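Side-chain contacts in CalG4 (Micromonospora echinospora, PDB 3IA7), which belongs to the GT-B structural class, folding into two domains that are each built round a parallel beta sheet flanked by helices: residues Q254-A257 and D258-W261; L165-L168 and L169-G173. All coordinates share one frame; numbering follows the deposited sequence.

Contact 1 (Q254-A257 and D258-W261)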
ATOM      1  N   GLN A 254       5.742   0.245 -30.253  1.00 17.26           N
ATOM      2  CA  GLN A 254       6.451  -0.075 -31.507  1.00 18.56           C
ATOM      3  C   GLN A 254       7.788  -0.799 -31.236  1.00 17.61           C
ATOM      4  O   GLN A 254       8.092  -1.803 -31.876  1.00 16.03           O
ATOM      5  CB  GLN A 254       6.649   1.185 -32.394  1.00 17.44           C
ATOM      6  CG  GLN A 254       5.325   1.699 -33.026  1.00 20.00           C
ATOM      7  CD  GLN A 254       5.279   3.223 -33.406  1.00 21.48           C
ATOM      8  OE1 GLN A 254       6.244   3.991 -33.235  1.00 25.63           O
ATOM      9  NE2 GLN A 254       4.130   3.643 -33.917  1.00 23.03           N
ATOM     10  N   ALA A 255       8.535  -0.315 -30.244  1.00 17.58           N
ATOM     11  CA  ALA A 255       9.818  -0.895 -29.867  1.00 17.80           C
ATOM     12  C   ALA A 255       9.774  -2.410 -29.560  1.00 17.83           C
ATOM     13  O   ALA A 255      10.672  -3.136 -29.935  1.00 19.29           O
ATOM     14  CB  ALA A 255      10.434  -0.117 -28.696  1.00 16.64           C
ATOM     15  N   PHE A 256       8.721  -2.885 -28.917  1.00 17.96           N
ATOM     16  CA  PHE A 256       8.657  -4.295 -28.491  1.00 17.03           C
ATOM     17  C   PHE A 256       7.663  -5.196 -29.276  1.00 17.26           C
ATOM     18  O   PHE A 256       7.519  -6.393 -28.964  1.00 16.41           O
ATOM     19  CB  PHE A 256       8.448  -4.392 -26.955  1.00 18.39           C
ATOM     20  CG  PHE A 256       9.544  -3.714 -26.155  1.00 18.42           C
ATOM     21  CD1 PHE A 256      10.726  -4.413 -25.834  1.00 19.19           C
ATOM     22  CD2 PHE A 256       9.439  -2.354 -25.809  1.00 17.55           C
ATOM     23  CE1 PHE A 256      11.772  -3.776 -25.140  1.00 18.13           C
ATOM     24  CE2 PHE A 256      10.487  -1.696 -25.131  1.00 15.20           C
ATOM     25  CZ  PHE A 256      11.636  -2.417 -24.794  1.00 16.49           C
ATOM     26  N   ALA A 257       6.990  -4.632 -30.277  1.00 16.26           N
ATOM     27  CA  ALA A 257       6.168  -5.434 -31.198  1.00 17.61           C
ATOM     28  C   ALA A 257       7.003  -6.569 -31.837  1.00 18.30           C
ATOM     29  O   ALA A 257       8.140  -6.352 -32.272  1.00 18.22           O
ATOM     30  CB  ALA A 257       5.563  -4.544 -32.314  1.00 17.36           C
ATOM     31  N   ASP A 258       6.457  -7.780 -31.875  1.00 19.49           N
ATOM     32  CA  ASP A 258       7.159  -8.920 -32.513  1.00 20.04           C
ATOM     33  C   ASP A 258       8.539  -9.158 -31.860  1.00 19.30           C
ATOM     34  O   ASP A 258       9.541  -9.399 -32.550  1.00 19.84           O
ATOM     35  CB  ASP A 258       7.295  -8.752 -34.058  1.00 21.48           C
ATOM     36  CG  ASP A 258       5.945  -8.606 -34.774  1.00 26.33           C
ATOM     37  OD1 ASP A 258       5.131  -9.569 -34.769  1.00 29.40           O
ATOM     38  OD2 ASP A 258       5.699  -7.525 -35.371  1.00 30.49           O
ATOM     39  N   THR A 259       8.586  -9.028 -30.532  1.00 18.96           N
ATOM     40  CA  THR A 259       9.700  -9.485 -29.665  1.00 18.29           C
ATOM     41  C   THR A 259       9.002 -10.308 -28.563  1.00 18.11           C
ATOM     42  O   THR A 259       7.804 -10.155 -28.375  1.00 18.56           O
ATOM     43  CB  THR A 259      10.420  -8.314 -28.902  1.00 18.69           C
ATOM     44  OG1 THR A 259       9.533  -7.792 -27.910  1.00 18.29           O
ATOM     45  CG2 THR A 259      10.884  -7.181 -29.836  1.00 18.55           C
ATOM     46  N   PRO A 260       9.735 -11.154 -27.798  1.00 18.04           N
ATOM     47  CA  PRO A 260       9.045 -11.923 -26.767  1.00 17.37           C
ATOM     48  C   PRO A 260       8.617 -11.087 -25.555  1.00 16.20           C
ATOM     49  O   PRO A 260       7.994 -11.595 -24.666  1.00 14.85           O
ATOM     50  CB  PRO A 260      10.112 -12.925 -26.302  1.00 17.34           C
ATOM     51  CG  PRO A 260      11.127 -12.931 -27.424  1.00 18.70           C
ATOM     52  CD  PRO A 260      11.161 -11.509 -27.848  1.00 18.70           C
ATOM     53  N   TRP A 261       8.946  -9.811 -25.525  1.00 16.05           N
ATOM     54  CA  TRP A 261       8.596  -9.021 -24.343  1.00 15.86           C
ATOM     55  C   TRP A 261       7.109  -8.876 -24.180  1.00 16.12           C
ATOM     56  O   TRP A 261       6.369  -8.903 -25.154  1.00 15.97           O
ATOM     57  CB  TRP A 261       9.206  -7.628 -24.400  1.00 15.43           C
ATOM     58  CG  TRP A 261      10.702  -7.603 -24.152  1.00 18.31           C
ATOM     59  CD1 TRP A 261      11.685  -7.824 -25.073  1.00 18.94           C
ATOM     60  CD2 TRP A 261      11.360  -7.274 -22.928  1.00 16.84           C
ATOM     61  NE1 TRP A 261      12.917  -7.675 -24.488  1.00 20.05           N
ATOM     62  CE2 TRP A 261      12.747  -7.337 -23.173  1.00 21.26           C
ATOM     63  CE3 TRP A 261      10.905  -6.930 -21.635  1.00 18.00           C
ATOM     64  CZ2 TRP A 261      13.692  -7.059 -22.193  1.00 19.06           C
ATOM     65  CZ3 TRP A 261      11.851  -6.682 -20.637  1.00 18.34           C
ATOM     66  CH2 TRP A 261      13.222  -6.720 -20.927  1.00 17.73           C
TER
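F256 turns the edge of its ring to one face of the W261 indole, in a T-shaped pair. The centroids of the phenyl ring and the five-membered ring of W261 lie 4.9 Å apart, with the planes at 62°, so the packing is edge-to-face but tilted from a right angle. F256 CD1 makes the closest approach, 3.6 Å from W261 CG, and F256 CE1 sits 3.9 Å above the indole plane, displaced toward its rim. In both residues CG lies beside its own backbone N, anti to the carbonyl carbon, a setting that brings F256 CD1 over the pyrrole part of the indole.

The second set of contacts gathers on the carbonyl of F256. T259 OG1 donates to F256 O over 2.7 Å, tilted out of the carbonyl plane, while the bond from T259 N to the same F256 O is weak, 3.2 Å with an N-H...O angle of 133°. With chi1 at 70°, T259 OG1 lies between its own backbone N and carbonyl carbon, and there it also accepts from W261 N at 3.2 Å. One hydroxyl thus ties the F256 carbonyl to the backbone that carries the indole.

Further out, N282 ND2 also bonds to F256 O and reaches W261 O, and E361 takes the indole N-H of W261. V360 of helix 353-365 and L234 of strand 233-237 touch both aromatic side chains, which are buried against them.

In backbone terms, residues F256 to T259 form a type II beta turn that shares T259 with an ST turn. This pair of turns leads from helix 246-256 into strand 262-266, in the second half of a beta-alpha-beta crossover of the Rossmann-like C-terminal domain.

Contact 2 (L165-L168 and L169-G173)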
ATOM      1  N   LEU A 165      11.616  37.664   4.567  1.00 13.09           N
ATOM      2  CA  LEU A 165      11.978  36.673   5.558  1.00 13.83           C
ATOM      3  C   LEU A 165      12.522  37.224   6.873  1.00 12.72           C
ATOM      4  O   LEU A 165      12.159  36.715   7.954  1.00 12.41           O
ATOM      5  CB  LEU A 165      12.906  35.583   4.941  1.00 12.95           C
ATOM      6  CG  LEU A 165      12.213  34.598   3.965  1.00 13.63           C
ATOM      7  CD1 LEU A 165      13.229  33.673   3.410  1.00 15.21           C
ATOM      8  CD2 LEU A 165      11.057  33.740   4.564  1.00 14.91           C
ATOM      9  N   VAL A 166      13.369  38.268   6.806  1.00 13.07           N
ATOM     10  CA  VAL A 166      13.809  38.910   8.026  1.00 13.00           C
ATOM     11  C   VAL A 166      12.595  39.394   8.850  1.00 12.98           C
ATOM     12  O   VAL A 166      12.561  39.219  10.066  1.00 13.15           O
ATOM     13  CB  VAL A 166      14.769  40.121   7.762  1.00 13.04           C
ATOM     14  CG1 VAL A 166      15.007  40.945   9.039  1.00 14.69           C
ATOM     15  CG2 VAL A 166      16.090  39.607   7.213  1.00 12.60           C
ATOM     16  N   ASP A 167      11.649  40.029   8.176  1.00 12.99           N
ATOM     17  CA  ASP A 167      10.468  40.593   8.817  1.00 13.55           C
ATOM     18  C   ASP A 167       9.641  39.484   9.477  1.00 12.46           C
ATOM     19  O   ASP A 167       9.259  39.586  10.657  1.00 11.40           O
ATOM     20  CB  ASP A 167       9.616  41.344   7.786  1.00 13.71           C
ATOM     21  CG  ASP A 167       8.499  42.148   8.445  1.00 16.79           C
ATOM     22  OD1 ASP A 167       8.771  43.191   9.066  1.00 20.83           O
ATOM     23  OD2 ASP A 167       7.360  41.697   8.372  1.00 20.23           O
ATOM     24  N   LEU A 168       9.404  38.413   8.718  1.00 11.62           N
ATOM     25  CA  LEU A 168       8.578  37.277   9.193  1.00 11.85           C
ATOM     26  C   LEU A 168       9.237  36.612  10.413  1.00 11.03           C
ATOM     27  O   LEU A 168       8.599  36.383  11.432  1.00  9.91           O
ATOM     28  CB  LEU A 168       8.373  36.243   8.048  1.00 12.13           C
ATOM     29  CG  LEU A 168       7.642  34.940   8.434  1.00 12.51           C
ATOM     30  CD1 LEU A 168       6.190  35.300   8.941  1.00 15.15           C
ATOM     31  CD2 LEU A 168       7.571  33.920   7.308  1.00 13.39           C
ATOM     32  N   LEU A 169      10.515  36.241  10.288  1.00 10.46           N
ATOM     33  CA  LEU A 169      11.252  35.649  11.405  1.00 11.20           C
ATOM     34  C   LEU A 169      11.224  36.519  12.645  1.00 10.75           C
ATOM     35  O   LEU A 169      11.098  36.027  13.755  1.00 11.52           O
ATOM     36  CB  LEU A 169      12.723  35.439  11.002  1.00 11.92           C
ATOM     37  CG  LEU A 169      12.966  34.284  10.032  1.00 15.09           C
ATOM     38  CD1 LEU A 169      14.530  34.109   9.794  1.00 14.13           C
ATOM     39  CD2 LEU A 169      12.388  33.017  10.478  1.00 17.02           C
ATOM     40  N   GLY A 170      11.396  37.825  12.465  1.00 11.06           N
ATOM     41  CA  GLY A 170      11.381  38.766  13.582  1.00 12.01           C
ATOM     42  C   GLY A 170      10.060  38.756  14.332  1.00 12.74           C
ATOM     43  O   GLY A 170      10.032  38.946  15.548  1.00 13.23           O
ATOM     44  N   LYS A 171       8.954  38.552  13.599  1.00 12.94           N
ATOM     45  CA  LYS A 171       7.635  38.428  14.213  1.00 12.88           C
ATOM     46  C   LYS A 171       7.491  37.206  15.138  1.00 12.81           C
ATOM     47  O   LYS A 171       6.568  37.157  15.932  1.00 13.71           O
ATOM     48  CB  LYS A 171       6.532  38.392  13.140  1.00 12.87           C
ATOM     49  CG  LYS A 171       6.294  39.757  12.537  1.00  9.15           C
ATOM     50  CD  LYS A 171       5.333  39.670  11.356  1.00  7.88           C
ATOM     51  CE  LYS A 171       5.154  41.046  10.734  1.00  7.94           C
ATOM     52  NZ  LYS A 171       4.120  41.021   9.618  1.00 11.03           N
ATOM     53  N   TYR A 172       8.410  36.252  15.027  1.00 12.25           N
ATOM     54  CA  TYR A 172       8.436  35.036  15.836  1.00 13.07           C
ATOM     55  C   TYR A 172       9.613  35.035  16.835  1.00 13.41           C
ATOM     56  O   TYR A 172       9.943  34.002  17.433  1.00 13.61           O
ATOM     57  CB  TYR A 172       8.463  33.794  14.944  1.00 11.93           C
ATOM     58  CG  TYR A 172       7.133  33.534  14.278  1.00 13.60           C
ATOM     59  CD1 TYR A 172       6.239  32.619  14.827  1.00 12.71           C
ATOM     60  CD2 TYR A 172       6.716  34.289  13.165  1.00 10.77           C
ATOM     61  CE1 TYR A 172       4.960  32.400  14.254  1.00 10.75           C
ATOM     62  CE2 TYR A 172       5.438  34.083  12.592  1.00  9.75           C
ATOM     63  CZ  TYR A 172       4.575  33.128  13.157  1.00 11.58           C
ATOM     64  OH  TYR A 172       3.319  32.884  12.616  1.00 12.18           O
ATOM     65  N   GLY A 173      10.242  36.199  16.977  1.00 13.90           N
ATOM     66  CA  GLY A 173      11.321  36.412  17.935  1.00 14.26           C
ATOM     67  C   GLY A 173      12.623  35.783  17.442  1.00 14.50           C
ATOM     68  O   GLY A 173      13.518  35.570  18.251  1.00 13.67           O
TER
HETATM   69  O   HOH W   1       6.208  39.417   7.373  1.00 45.50           O
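D167 and K171, one helical turn apart, make the charged contact of this helix end. D167 OD2 lies 3.5 Å from K171 NZ, a long salt bridge, and slightly nearer to the methylene K171 CE. Extended beyond CG, the lysine chain passes over D167 O and carries its amine to the carboxylate. A water donates to D167 OD2 at 2.7 Å and accepts weakly from K171 NZ, making a second, looser link.

Apolar contact falls to L168 and Y172. CG of L168 stands opposite its own backbone N (chi1 174°), and L168 CD1 comes within 3.9 Å of Y172 CE2. The same ring turns its edge to the backbone, with Y172 CD2 3.3 Å from L168 O in the ring plane.

Among the backbone bonds, L169 N bonds to L165 O and G170 N to V166 O in the regular i to i-4 pattern. K171 N is shared between D167 O and, weakly, L168 O (121°), a three-residue step joining the four-residue one as the helix ends. A Schellman motif then closes it, with G173 at positive phi as its C-prime residue.

L168, L169 and Y172 pack on L118 of helix 113-123, and L168 and Y172 also meet helix 75-98, where E95 binds Y172 OH; L165 and L169 lean on helix 178-182.

How the contacts relate
Both contacts lie where a helix gives way to loop, but they hold different elements: contact 1 joins helix 246-256 to the approach to strand 262-266, whereas contact 2 stays within the last turns of helix 159-170 and its exit. Their centres are 60 Å apart, on opposite sides of the chain's centre. Each is partly buried. Three of the six touching residues in contact 1 are buried, against two of eight in contact 2, where four are exposed. Chemistry follows place: buried aromatic rings and a hydroxyl-bridged turn beside a sheet in the former, a water-linked ion pair and a leucine-tyrosine contact packed on neighbouring helices in the latter.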